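Local coordinates for Uly1 (Catenovulum maritimum, PDB 7DRQ), which probably cleaves the algal polysaccharide ulvan by beta-elimination, as a calcium-binding lyase of polysaccharide lyase family 24 with a beta-propeller fold, at residues M75-N80 / S86-F91; G50-V55 / F61-R66; W307-Y310 / A314-M317; H242-N247 / S302-W307; I143-F148 / G191-G196. All blocks are in the same frame, centred on the assembly; numbering follows the deposited sequence.

In the fold
Contacts 1 and 2 belong to one four-stranded antiparallel blade of the propeller: 50-55 / 61-66 pairs its innermost two strands, 75-80 / 86-91 its outermost two, and their centres lie about 9 Å apart, joined by backbone bonds such as Met75 to Trp64. Contacts 3 and 4 share Trp307, which receives Met317 in one and Phe246 in the other; their centres are about 11 Å apart, and contact 3 is about 41 Å from contact 1, centre to centre, across the chain. Contact 5, which joins a surface loop to the start of helix 195-198, comes nearest to calcium: the Lys145 side chain is about 6 Å from the ion held by Asp173, Asp183 and Lys185.

Contact 1: M75-N80 / S86-F91; sequences MLTRYN and SVTIEF
Ser86 meets Tyr79 at the start of the pairing, its OG lying in the plane of the phenol ring, 3.4 Å from Tyr79 CD1 at the ring's edge. Val87 follows with two backbone bonds to Arg78, from Arg78 N to Val87 O and from Val87 N to Arg78 O; its CG1 lies 4.1 Å from Arg78 NH2, the two side chains running alongside each other in the same direction. The guanidinium itself goes further, to Asp162 and to the carbonyls of Ala158 and Val160. Thr88 turns its hydroxyl to Thr77: OG1 to OG1 is 2.7 Å, a hydrogen bond in which either may donate. OG1 anti to the carbonyl carbon in both (chi1 -62° and -66°) brings the hydroxyls together across this non-hydrogen-bonded pair. The Thr88 methyl CG2 is pressed to 3.4 Å from CE of selenomethionine Met75, tight for two carbons. Ile89 exchanges backbone bonds with Leu76, the one from Ile89 N to Leu76 O being 2.8 Å. Glu90 packs against the bent end of the Met75 chain, its CB 3.8 Å from Met75 CE, while its carboxylate bridges to Arg66. Phe91 closes the row, CE1 of its ring edge against Leu76 CB. Because Trp64 NE1 also bonds Thr77 OG1, that oxygen has two partners, and the hydroxyl pair ties the outermost strand of the blade to the two strands inside it.

Contact 2: G50-V55 / F61-R66; sequences GDAIKV and FMTWYR
Ile53 and selenomethionine Met62 stand side by side on one face of the sheet, pointing the same way, with Ile53 CD1 3.9 Å from Met62 CG. Ile53 places CG1 anti to its backbone N (chi1 169°), which lays that branch along the Met62 chain; beyond CG the Met62 chain leads away and reaches Val10. The opposite face carries Lys54 and Phe61, whose side chains diverge. Lys54 curls back to its own segment, where NZ makes a salt bridge of 2.8 Å with Asp51 OD2, coming in on the syn side but well out of the carboxylate plane; Val113 O takes a second bond from the ammonium. The Phe61 ring goes the other way, to Arg78 and Phe165. Ahead of this pair, the methyl CB of Ala52 sits 3.2 Å from Thr63 OG1, a snug approach of a hydroxyl to a methyl, and that hydroxyl bonds to Ile111 O. The backbones hold the register through three bonds: Thr63 N to Ala52 O at 2.9 Å, Lys54 N to Phe61 O and Phe61 N to Lys54 O. Ile53 CA also leans on Phe61 O at 3.1 Å in a CA-H...O contact. Ala52 and Ile53 both touch Ile448 of the next blade. This is the hairpin of strands 53-56 and 59-65, the inner half of a four-stranded antiparallel blade of a beta-propeller.

Contact 3: W307-Y310 / A314-M317; sequences WKNY and AITM
Trp307 and Ile315 supply the sole direct hydrogen bond across the two segments: Ile315 N donates to Trp307 O at 3.1 Å, nearly straight at 165° but from above the carbonyl plane, 35° out of it. A water donates to the same Trp307 O at 2.8 Å and to Ile315 O at 2.6 Å, so that Trp307 O accepts twice. Lys308 and Ala314 form a single backbone bridge here, where strand 307-308, at the edge of a propeller blade, bends round into the loop that leads to strand 326-328. Apolar contacts follow. Ile315 CG1 packs 3.8 Å from Trp307 CB, and its other branch, CG2, touches Asn309 CB at 3.8 Å. The Met-aromatic contact completes the set: selenomethionine Met317, bent at chi2 and chi3, folds over one face of the indole, with CE 4.1 Å and SE 4.4 Å from the centroid of the five-membered ring, the selenium 22° off the normal.

Contact 4: H242-N247 / S302-W307; sequences HFKSFN and SGETQW
Phe246 points the edge of its ring at one face of the Trp307 indole, an edge-to-face (T-shaped) pair with ring planes at 68° and the Phe246 and Trp307 six-membered ring centroids 5.2 Å apart. A single atom does the touching: Phe246 CE1 stands over the rim of the benzene half, 3.9 Å from Trp307 CE3 and equally close to CZ3. Met317 shares this face, over the five-membered half. Phe246 CG lies anti to the backbone N (chi1 168°), which carries the ring out to the indole. Glu304 O lies in the indole plane at its edge. The pyrrole nitrogen is held within its own loop, where Trp307 NE1 donates to Gly303 O at 2.7 Å, from well above the carbonyl plane and clearly bent, with an N-H...O angle of 138°. Ile273 and Ile275 also pack against the indole. Further out, Lys244 and Glu304 meet through their aliphatic parts, crossing at about a right angle with Lys244 CE 3.9 Å from Glu304 CG. Lys244 NZ stops 4.9 Å from Glu304 OE1. The segments thus join the end of the outermost strand of one blade, and the residue after it, to a loop of the next. No hydrogen bond links them; ring and methylene contacts carry the junction, the NE1 bond helps fix the indole's turn, and the opposite charges probably add a weak attraction.

Contact 5: I143-F148 / G191-G196; sequences IRKDYF and GIEDHG
Lys145 and Glu193 form a salt bridge, NZ to OE2 at 2.7 Å, with the ammonium on the syn lone pair of OE2. The lysine chain bends at chi2 (-61°) and then runs straight out to the acid, crossing its side chain at about a right angle. Beside it, His195 turns the edge of its imidazole to the face of Tyr147, the planes at 71°: CD2 reaches over the ring's rim, 3.4 Å from Tyr147 CZ. Next comes water. One molecule accepts from Lys145 NZ and donates to Glu193 OE1; a second links Tyr147 OH to Glu193 OE2, 2.7 Å from that oxygen; a third lies between Tyr147 OH and Asp194 N. Outside these, Asn177 holds Glu193 OE1, His195 NE2 is bonded to the backbone N of Glu133, and Asp194 caps helix 195-198 by bonding Gln197 N. A type I turn from Ile143 to Asp146 carries Lys145, whose chain end swings over to Glu193; Tyr147 follows it. Asp146 makes a salt bridge with the ammonium of Lys185, a residue of the calcium site. Glu193 is thus gripped at both oxygens, its pairing with Lys145 probably keeps both charged, and water ties Tyr147 OH into the network.

Contact 1: M75-N80 / S86-F91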
# COMPACT_ATOMS: atom_id res chain seq x y z
N MSE A 75 -6.68 15.44 1.53
CA MSE A 75 -7.03 15.76 2.92
C MSE A 75 -6.23 14.93 3.91
O MSE A 75 -5.91 13.78 3.65
CB MSE A 75 -8.52 15.52 3.20
CG MSE A 75 -9.47 15.94 2.10
SE MSE A 75 -9.56 17.87 1.90
CE MSE A 75 -10.22 18.40 3.67
N LEU A 76 -5.95 15.52 5.08
CA LEU A 76 -5.29 14.83 6.18
C LEU A 76 -6.08 15.09 7.45
O LEU A 76 -6.24 16.25 7.86
CB LEU A 76 -3.84 15.30 6.33
CG LEU A 76 -3.16 14.76 7.60
CD1 LEU A 76 -3.09 13.24 7.57
CD2 LEU A 76 -1.76 15.38 7.79
N THR A 77 -6.61 14.03 8.06
CA THR A 77 -7.40 14.11 9.28
C THR A 77 -6.62 13.50 10.43
O THR A 77 -5.98 12.46 10.27
CB THR A 77 -8.74 13.38 9.12
OG1 THR A 77 -9.51 13.98 8.08
CG2 THR A 77 -9.55 13.44 10.43
N ARG A 78 -6.67 14.15 11.59
CA ARG A 78 -6.04 13.62 12.79
C ARG A 78 -7.10 13.47 13.86
O ARG A 78 -7.73 14.46 14.25
CB ARG A 78 -4.91 14.53 13.27
CG ARG A 78 -4.14 13.94 14.45
CD ARG A 78 -3.12 14.94 15.00
NE ARG A 78 -3.79 16.06 15.66
CZ ARG A 78 -3.17 17.09 16.22
NH1 ARG A 78 -1.83 17.15 16.23
NH2 ARG A 78 -3.88 18.07 16.79
N TYR A 79 -7.31 12.24 14.33
CA TYR A 79 -8.22 11.94 15.42
C TYR A 79 -7.42 11.75 16.71
O TYR A 79 -6.43 11.01 16.73
CB TYR A 79 -9.04 10.68 15.10
CG TYR A 79 -9.79 10.13 16.29
CD1 TYR A 79 -10.97 10.72 16.72
CD2 TYR A 79 -9.31 9.03 17.00
CE1 TYR A 79 -11.66 10.23 17.81
CE2 TYR A 79 -10.01 8.53 18.11
CZ TYR A 79 -11.18 9.14 18.50
OH TYR A 79 -11.87 8.65 19.61
N ASN A 80 -7.86 12.42 17.78
CA ASN A 80 -7.19 12.33 19.07
C ASN A 80 -7.94 11.31 19.91
O ASN A 80 -9.10 11.54 20.28
CB ASN A 80 -7.14 13.70 19.75
CG ASN A 80 -6.29 13.71 21.02
OD1 ASN A 80 -6.18 12.70 21.72
ND2 ASN A 80 -5.69 14.85 21.32
N SER A 86 -11.46 15.49 16.26
CA SER A 86 -10.73 15.39 15.01
C SER A 86 -10.55 16.76 14.39
O SER A 86 -11.37 17.67 14.59
CB SER A 86 -11.45 14.48 14.00
OG SER A 86 -11.68 13.19 14.56
N VAL A 87 -9.45 16.91 13.65
CA VAL A 87 -9.15 18.12 12.90
C VAL A 87 -8.61 17.70 11.54
O VAL A 87 -7.88 16.70 11.43
CB VAL A 87 -8.13 19.02 13.64
CG1 VAL A 87 -6.91 18.21 14.07
CG2 VAL A 87 -7.72 20.22 12.79
N THR A 88 -8.97 18.44 10.50
CA THR A 88 -8.60 18.08 9.14
C THR A 88 -7.90 19.25 8.45
O THR A 88 -8.24 20.41 8.70
CB THR A 88 -9.85 17.63 8.35
OG1 THR A 88 -10.34 16.41 8.93
CG2 THR A 88 -9.54 17.38 6.88
N ILE A 89 -6.92 18.93 7.61
CA ILE A 89 -6.19 19.91 6.81
C ILE A 89 -6.51 19.65 5.35
O ILE A 89 -6.40 18.51 4.89
CB ILE A 89 -4.67 19.83 7.05
CG1 ILE A 89 -4.31 20.17 8.50
CG2 ILE A 89 -3.95 20.74 6.06
CD1 ILE A 89 -2.81 20.00 8.80
N GLU A 90 -6.88 20.70 4.63
CA GLU A 90 -7.08 20.62 3.19
C GLU A 90 -5.81 21.08 2.48
O GLU A 90 -5.33 22.19 2.72
CB GLU A 90 -8.27 21.47 2.74
CG GLU A 90 -8.45 21.50 1.24
CD GLU A 90 -9.44 22.56 0.79
OE1 GLU A 90 -10.32 22.92 1.59
OE2 GLU A 90 -9.33 23.03 -0.36
N PHE A 91 -5.29 20.24 1.61
CA PHE A 91 -4.12 20.58 0.82
C PHE A 91 -4.55 21.10 -0.55
O PHE A 91 -5.60 20.72 -1.07
CB PHE A 91 -3.19 19.37 0.65
CG PHE A 91 -2.33 19.12 1.85
CD1 PHE A 91 -2.82 18.41 2.93
CD2 PHE A 91 -1.04 19.63 1.91
CE1 PHE A 91 -2.03 18.21 4.05
CE2 PHE A 91 -0.24 19.43 3.04
CZ PHE A 91 -0.74 18.71 4.10

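Contact 2: G50-V55 / F61-R66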
# COMPACT_ATOMS: atom_id res chain seq x y z
N GLY A 50 -4.79 2.54 0.02
CA GLY A 50 -3.36 2.80 0.13
C GLY A 50 -2.92 2.86 1.58
O GLY A 50 -3.61 2.43 2.50
N ASP A 51 -1.72 3.42 1.77
CA ASP A 51 -1.10 3.51 3.10
C ASP A 51 -1.64 4.73 3.84
O ASP A 51 -0.94 5.68 4.18
CB ASP A 51 0.42 3.56 2.95
CG ASP A 51 1.13 3.36 4.25
OD1 ASP A 51 0.58 2.65 5.13
OD2 ASP A 51 2.24 3.91 4.40
N ALA A 52 -2.95 4.69 4.09
CA ALA A 52 -3.71 5.89 4.39
C ALA A 52 -4.03 6.07 5.87
O ALA A 52 -4.75 7.02 6.21
CB ALA A 52 -5.02 5.88 3.59
N ILE A 53 -3.55 5.21 6.75
CA ILE A 53 -3.84 5.38 8.17
C ILE A 53 -2.63 4.99 9.00
O ILE A 53 -2.02 3.94 8.77
CB ILE A 53 -5.09 4.58 8.59
CG1 ILE A 53 -5.23 4.56 10.11
CG2 ILE A 53 -5.09 3.16 8.01
CD1 ILE A 53 -6.64 4.22 10.57
N LYS A 54 -2.27 5.84 9.97
CA LYS A 54 -1.18 5.55 10.89
C LYS A 54 -1.60 5.99 12.29
O LYS A 54 -2.43 6.89 12.45
CB LYS A 54 0.12 6.28 10.52
CG LYS A 54 0.75 5.81 9.22
CD LYS A 54 1.18 4.36 9.32
CE LYS A 54 1.33 3.76 7.93
NZ LYS A 54 2.39 4.51 7.14
N VAL A 55 -1.00 5.36 13.29
CA VAL A 55 -1.22 5.71 14.69
C VAL A 55 0.12 6.07 15.31
O VAL A 55 1.10 5.32 15.19
CB VAL A 55 -1.90 4.57 15.47
CG1 VAL A 55 -2.19 5.02 16.91
CG2 VAL A 55 -3.21 4.20 14.79
N PHE A 61 -3.81 9.27 12.24
CA PHE A 61 -3.71 10.07 11.03
C PHE A 61 -4.33 9.31 9.87
O PHE A 61 -3.99 8.15 9.64
CB PHE A 61 -2.25 10.41 10.74
CG PHE A 61 -1.63 11.33 11.76
CD1 PHE A 61 -1.07 10.82 12.92
CD2 PHE A 61 -1.61 12.70 11.55
CE1 PHE A 61 -0.50 11.66 13.85
CE2 PHE A 61 -1.03 13.55 12.48
CZ PHE A 61 -0.48 13.03 13.63
N MSE A 62 -5.25 9.96 9.15
CA MSE A 62 -5.94 9.33 8.03
C MSE A 62 -6.00 10.26 6.83
O MSE A 62 -6.34 11.43 6.97
CB MSE A 62 -7.35 8.91 8.44
CG MSE A 62 -7.37 7.86 9.52
SE MSE A 62 -9.20 7.65 10.21
CE MSE A 62 -9.24 9.07 11.54
N THR A 63 -5.67 9.74 5.65
CA THR A 63 -5.71 10.51 4.42
C THR A 63 -6.91 10.09 3.58
O THR A 63 -7.43 8.99 3.71
CB THR A 63 -4.43 10.34 3.60
OG1 THR A 63 -4.35 8.99 3.13
CG2 THR A 63 -3.19 10.67 4.44
N TRP A 64 -7.31 10.99 2.69
CA TRP A 64 -8.41 10.77 1.77
C TRP A 64 -8.45 11.93 0.78
O TRP A 64 -8.00 13.03 1.10
CB TRP A 64 -9.76 10.64 2.51
CG TRP A 64 -10.05 11.72 3.54
CD1 TRP A 64 -9.44 11.89 4.76
CD2 TRP A 64 -11.05 12.74 3.45
NE1 TRP A 64 -10.00 12.96 5.43
CE2 TRP A 64 -10.98 13.50 4.65
CE3 TRP A 64 -11.99 13.10 2.49
CZ2 TRP A 64 -11.81 14.59 4.88
CZ3 TRP A 64 -12.82 14.18 2.73
CH2 TRP A 64 -12.73 14.91 3.92
N TYR A 65 -8.96 11.66 -0.41
CA TYR A 65 -9.40 12.71 -1.32
C TYR A 65 -10.84 13.07 -1.01
O TYR A 65 -11.65 12.19 -0.70
CB TYR A 65 -9.31 12.25 -2.77
CG TYR A 65 -7.92 12.03 -3.29
CD1 TYR A 65 -7.13 13.11 -3.70
CD2 TYR A 65 -7.38 10.75 -3.39
CE1 TYR A 65 -5.86 12.91 -4.19
CE2 TYR A 65 -6.11 10.55 -3.87
CZ TYR A 65 -5.36 11.63 -4.27
OH TYR A 65 -4.10 11.40 -4.75
N ARG A 66 -11.17 14.36 -1.12
CA ARG A 66 -12.52 14.86 -0.85
C ARG A 66 -13.33 14.97 -2.14
O ARG A 66 -12.82 15.41 -3.17
CB ARG A 66 -12.45 16.22 -0.16
CG ARG A 66 -13.82 16.78 0.22
CD ARG A 66 -13.69 18.10 0.97
NE ARG A 66 -13.15 19.12 0.08
CZ ARG A 66 -12.61 20.26 0.48
NH1 ARG A 66 -12.54 20.56 1.77
NH2 ARG A 66 -12.13 21.10 -0.43

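Contact 3: W307-Y310 / A314-M317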
# COMPACT_ATOMS: atom_id res chain seq x y z
N TRP A 307 21.00 -9.21 3.70
CA TRP A 307 19.75 -9.76 3.19
C TRP A 307 19.88 -11.27 2.99
O TRP A 307 20.89 -11.76 2.48
CB TRP A 307 19.37 -9.09 1.88
CG TRP A 307 18.68 -7.78 2.10
CD1 TRP A 307 19.26 -6.55 2.17
CD2 TRP A 307 17.27 -7.57 2.28
NE1 TRP A 307 18.30 -5.58 2.38
CE2 TRP A 307 17.07 -6.19 2.46
CE3 TRP A 307 16.16 -8.43 2.31
CZ2 TRP A 307 15.81 -5.63 2.66
CZ3 TRP A 307 14.89 -7.87 2.51
CH2 TRP A 307 14.73 -6.49 2.69
N LYS A 308 18.83 -11.99 3.39
CA LYS A 308 18.85 -13.44 3.43
C LYS A 308 17.52 -14.00 2.93
O LYS A 308 16.49 -13.33 3.00
CB LYS A 308 19.12 -13.96 4.85
CG LYS A 308 20.26 -13.21 5.54
CD LYS A 308 21.01 -14.08 6.50
CE LYS A 308 22.31 -13.41 6.93
NZ LYS A 308 22.24 -12.92 8.33
N ASN A 309 17.54 -15.23 2.44
CA ASN A 309 16.30 -15.90 2.09
C ASN A 309 15.77 -16.64 3.32
O ASN A 309 16.32 -16.55 4.42
CB ASN A 309 16.49 -16.82 0.88
CG ASN A 309 17.46 -17.98 1.14
OD1 ASN A 309 17.72 -18.35 2.29
ND2 ASN A 309 17.98 -18.56 0.06
N TYR A 310 14.66 -17.37 3.16
CA TYR A 310 14.00 -17.92 4.34
C TYR A 310 14.87 -18.96 5.03
O TYR A 310 14.71 -19.18 6.24
CB TYR A 310 12.63 -18.51 3.99
CG TYR A 310 12.66 -19.94 3.47
CD1 TYR A 310 12.89 -20.21 2.12
CD2 TYR A 310 12.44 -21.01 4.32
CE1 TYR A 310 12.92 -21.52 1.64
CE2 TYR A 310 12.45 -22.31 3.86
CZ TYR A 310 12.69 -22.56 2.53
OH TYR A 310 12.69 -23.87 2.09
N ALA A 314 22.61 -15.87 2.50
CA ALA A 314 22.74 -14.54 1.91
C ALA A 314 22.28 -14.56 0.46
O ALA A 314 22.54 -15.51 -0.28
CB ALA A 314 24.19 -14.07 1.98
N ILE A 315 21.55 -13.52 0.06
CA ILE A 315 21.13 -13.37 -1.32
C ILE A 315 21.91 -12.24 -1.96
O ILE A 315 22.43 -11.35 -1.28
CB ILE A 315 19.60 -13.15 -1.46
CG1 ILE A 315 19.16 -11.86 -0.75
CG2 ILE A 315 18.85 -14.36 -0.89
CD1 ILE A 315 17.77 -11.39 -1.16
N THR A 316 22.00 -12.29 -3.28
CA THR A 316 22.59 -11.21 -4.05
C THR A 316 21.81 -9.92 -3.81
O THR A 316 20.58 -9.92 -3.79
CB THR A 316 22.57 -11.56 -5.54
OG1 THR A 316 23.29 -12.79 -5.74
CG2 THR A 316 23.22 -10.46 -6.37
N MSE A 317 22.53 -8.81 -3.63
CA MSE A 317 21.90 -7.53 -3.31
C MSE A 317 22.67 -6.39 -3.97
O MSE A 317 23.86 -6.20 -3.68
CB MSE A 317 21.82 -7.34 -1.78
CG MSE A 317 21.12 -6.07 -1.31
SE MSE A 317 19.25 -6.01 -1.92
CE MSE A 317 18.82 -7.88 -1.63
O HOH W 1 22.90 -10.39 1.10

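Contact 4: H242-N247 / S302-W307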
# COMPACT_ATOMS: atom_id res chain seq x y z
N HIS A 242 19.19 8.49 0.00
CA HIS A 242 18.99 8.12 -1.39
C HIS A 242 18.29 6.78 -1.48
O HIS A 242 18.60 5.86 -0.72
CB HIS A 242 20.35 8.05 -2.10
CG HIS A 242 20.27 7.95 -3.60
ND1 HIS A 242 19.71 6.87 -4.25
CD2 HIS A 242 20.73 8.78 -4.56
CE1 HIS A 242 19.80 7.06 -5.55
NE2 HIS A 242 20.43 8.20 -5.77
N PHE A 243 17.32 6.67 -2.40
CA PHE A 243 16.64 5.40 -2.63
C PHE A 243 17.66 4.30 -2.91
O PHE A 243 18.63 4.50 -3.64
CB PHE A 243 15.68 5.51 -3.81
CG PHE A 243 14.26 5.86 -3.43
CD1 PHE A 243 13.59 5.16 -2.43
CD2 PHE A 243 13.60 6.88 -4.09
CE1 PHE A 243 12.28 5.48 -2.10
CE2 PHE A 243 12.30 7.22 -3.76
CZ PHE A 243 11.63 6.52 -2.77
N LYS A 244 17.42 3.12 -2.34
CA LYS A 244 18.27 1.96 -2.52
C LYS A 244 17.45 0.84 -3.16
O LYS A 244 16.31 0.60 -2.77
CB LYS A 244 18.83 1.50 -1.16
CG LYS A 244 19.68 0.24 -1.22
CD LYS A 244 20.40 -0.03 0.09
CE LYS A 244 21.54 0.96 0.29
NZ LYS A 244 22.55 0.85 -0.80
N SER A 245 18.03 0.16 -4.15
CA SER A 245 17.30 -0.87 -4.88
C SER A 245 17.32 -2.20 -4.13
O SER A 245 18.40 -2.73 -3.81
CB SER A 245 17.94 -1.07 -6.26
OG SER A 245 17.88 0.13 -6.99
N PHE A 246 16.14 -2.75 -3.87
CA PHE A 246 16.09 -4.14 -3.41
C PHE A 246 16.47 -5.10 -4.53
O PHE A 246 17.20 -6.08 -4.30
CB PHE A 246 14.70 -4.51 -2.88
CG PHE A 246 14.56 -5.99 -2.68
CD1 PHE A 246 15.13 -6.59 -1.58
CD2 PHE A 246 13.96 -6.78 -3.64
CE1 PHE A 246 15.06 -7.96 -1.41
CE2 PHE A 246 13.89 -8.16 -3.48
CZ PHE A 246 14.44 -8.74 -2.36
N ASN A 247 15.97 -4.85 -5.74
CA ASN A 247 16.31 -5.62 -6.93
C ASN A 247 16.66 -4.65 -8.05
O ASN A 247 16.33 -3.47 -8.01
CB ASN A 247 15.16 -6.58 -7.34
CG ASN A 247 13.91 -5.85 -7.82
OD1 ASN A 247 13.31 -5.06 -7.08
ND2 ASN A 247 13.51 -6.11 -9.05
N SER A 302 19.18 -1.08 9.49
CA SER A 302 18.86 -0.13 8.43
C SER A 302 18.25 -0.81 7.21
O SER A 302 17.77 -0.11 6.31
CB SER A 302 20.11 0.64 8.01
OG SER A 302 20.95 -0.21 7.24
N GLY A 303 18.25 -2.14 7.15
CA GLY A 303 17.72 -2.86 6.01
C GLY A 303 18.58 -2.81 4.77
O GLY A 303 18.13 -3.22 3.70
N GLU A 304 19.81 -2.32 4.87
CA GLU A 304 20.60 -2.09 3.67
C GLU A 304 21.46 -3.29 3.29
O GLU A 304 21.61 -3.58 2.09
CB GLU A 304 21.45 -0.83 3.85
CG GLU A 304 20.56 0.41 4.02
CD GLU A 304 21.32 1.69 4.27
OE1 GLU A 304 22.54 1.72 4.03
OE2 GLU A 304 20.69 2.67 4.72
N THR A 305 22.03 -3.99 4.26
CA THR A 305 22.88 -5.15 4.03
C THR A 305 22.28 -6.37 4.71
O THR A 305 21.19 -6.31 5.28
CB THR A 305 24.30 -4.88 4.54
OG1 THR A 305 24.27 -4.75 5.97
CG2 THR A 305 24.84 -3.59 3.94
N GLN A 306 23.01 -7.49 4.65
CA GLN A 306 22.65 -8.69 5.41
C GLN A 306 21.30 -9.26 5.00
O GLN A 306 20.52 -9.72 5.84
CB GLN A 306 22.66 -8.41 6.91
CG GLN A 306 24.01 -7.96 7.46
CD GLN A 306 23.93 -7.71 8.95
OE1 GLN A 306 23.57 -8.61 9.72
NE2 GLN A 306 24.24 -6.49 9.37
N TRP A 307 21.00 -9.21 3.70
CA TRP A 307 19.75 -9.76 3.19
C TRP A 307 19.88 -11.27 2.99
O TRP A 307 20.89 -11.76 2.48
CB TRP A 307 19.37 -9.09 1.88
CG TRP A 307 18.68 -7.78 2.10
CD1 TRP A 307 19.26 -6.55 2.17
CD2 TRP A 307 17.27 -7.57 2.28
NE1 TRP A 307 18.30 -5.58 2.38
CE2 TRP A 307 17.07 -6.19 2.46
CE3 TRP A 307 16.16 -8.43 2.31
CZ2 TRP A 307 15.81 -5.63 2.66
CZ3 TRP A 307 14.89 -7.87 2.51
CH2 TRP A 307 14.73 -6.49 2.69

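Contact 5: I143-F148 / G191-G196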
# COMPACT_ATOMS: atom_id res chain seq x y z
N ILE A 143 3.47 18.74 -15.86
CA ILE A 143 3.99 17.81 -14.87
C ILE A 143 5.52 17.75 -14.87
O ILE A 143 6.11 16.94 -14.16
CB ILE A 143 3.39 16.41 -15.07
CG1 ILE A 143 3.46 15.58 -13.79
CG2 ILE A 143 4.07 15.67 -16.22
CD1 ILE A 143 2.70 14.25 -13.90
N ARG A 144 6.18 18.63 -15.64
CA ARG A 144 7.62 18.50 -15.81
C ARG A 144 8.38 18.61 -14.50
O ARG A 144 9.41 17.93 -14.33
CB ARG A 144 8.10 19.56 -16.81
CG ARG A 144 7.65 19.27 -18.23
CD ARG A 144 8.05 20.40 -19.17
NE ARG A 144 7.28 21.61 -18.91
CZ ARG A 144 7.54 22.79 -19.47
NH1 ARG A 144 8.55 22.91 -20.32
NH2 ARG A 144 6.79 23.84 -19.17
N LYS A 145 7.90 19.43 -13.56
CA LYS A 145 8.48 19.57 -12.23
C LYS A 145 7.48 19.15 -11.15
O LYS A 145 7.47 19.70 -10.05
CB LYS A 145 8.97 21.00 -11.99
CG LYS A 145 9.99 21.47 -13.02
CD LYS A 145 11.23 20.60 -13.01
CE LYS A 145 12.31 21.15 -13.96
NZ LYS A 145 13.49 20.24 -14.00
N ASP A 146 6.63 18.16 -11.47
CA ASP A 146 5.62 17.73 -10.51
C ASP A 146 5.33 16.24 -10.64
O ASP A 146 4.25 15.79 -10.23
CB ASP A 146 4.34 18.55 -10.71
CG ASP A 146 3.40 18.47 -9.52
OD1 ASP A 146 3.89 18.49 -8.36
OD2 ASP A 146 2.17 18.40 -9.74
N TYR A 147 6.26 15.45 -11.19
CA TYR A 147 6.03 14.03 -11.43
C TYR A 147 6.20 13.19 -10.17
O TYR A 147 5.76 12.03 -10.15
CB TYR A 147 7.00 13.51 -12.50
CG TYR A 147 8.43 13.85 -12.18
CD1 TYR A 147 9.19 13.04 -11.35
CD2 TYR A 147 9.02 15.00 -12.70
CE1 TYR A 147 10.51 13.35 -11.05
CE2 TYR A 147 10.33 15.33 -12.40
CZ TYR A 147 11.06 14.50 -11.57
OH TYR A 147 12.36 14.81 -11.27
N PHE A 148 6.83 13.76 -9.14
CA PHE A 148 6.99 13.14 -7.83
C PHE A 148 6.44 14.14 -6.83
O PHE A 148 6.76 15.33 -6.91
CB PHE A 148 8.48 12.82 -7.54
CG PHE A 148 8.71 12.18 -6.20
CD1 PHE A 148 8.59 10.80 -6.05
CD2 PHE A 148 9.02 12.94 -5.09
CE1 PHE A 148 8.76 10.21 -4.82
CE2 PHE A 148 9.21 12.36 -3.85
CZ PHE A 148 9.09 10.98 -3.71
N GLY A 191 16.37 16.63 -0.79
CA GLY A 191 16.85 17.97 -1.02
C GLY A 191 17.55 18.17 -2.34
O GLY A 191 17.95 19.30 -2.64
N ILE A 192 17.70 17.12 -3.15
CA ILE A 192 18.39 17.18 -4.43
C ILE A 192 17.44 16.72 -5.52
O ILE A 192 16.94 15.59 -5.47
CB ILE A 192 19.65 16.30 -4.44
CG1 ILE A 192 20.60 16.70 -3.30
CG2 ILE A 192 20.34 16.37 -5.80
CD1 ILE A 192 21.70 15.68 -3.07
N GLU A 193 17.18 17.59 -6.50
CA GLU A 193 16.37 17.20 -7.64
C GLU A 193 17.09 16.10 -8.41
O GLU A 193 18.29 16.22 -8.69
CB GLU A 193 16.07 18.39 -8.55
CG GLU A 193 15.21 18.06 -9.78
CD GLU A 193 15.01 19.25 -10.71
OE1 GLU A 193 15.60 20.32 -10.42
OE2 GLU A 193 14.29 19.13 -11.71
N ASP A 194 16.38 15.02 -8.72
CA ASP A 194 17.04 13.84 -9.29
C ASP A 194 15.97 13.05 -10.06
O ASP A 194 15.28 12.20 -9.49
CB ASP A 194 17.68 13.00 -8.20
CG ASP A 194 18.46 11.82 -8.74
OD1 ASP A 194 18.31 11.48 -9.93
OD2 ASP A 194 19.25 11.23 -7.95
N HIS A 195 15.86 13.33 -11.37
CA HIS A 195 14.83 12.67 -12.17
C HIS A 195 15.06 11.17 -12.25
O HIS A 195 14.10 10.39 -12.17
CB HIS A 195 14.77 13.27 -13.57
CG HIS A 195 13.63 12.75 -14.39
ND1 HIS A 195 13.77 11.69 -15.27
CD2 HIS A 195 12.34 13.14 -14.47
CE1 HIS A 195 12.60 11.45 -15.85
NE2 HIS A 195 11.72 12.32 -15.39
N GLY A 196 16.32 10.74 -12.38
CA GLY A 196 16.59 9.31 -12.38
C GLY A 196 16.06 8.62 -11.14
O GLY A 196 15.49 7.53 -11.21
O HOH W 2 15.50 22.02 -12.30
O HOH W 3 13.47 14.93 -8.58
O HOH W 4 13.41 16.69 -12.56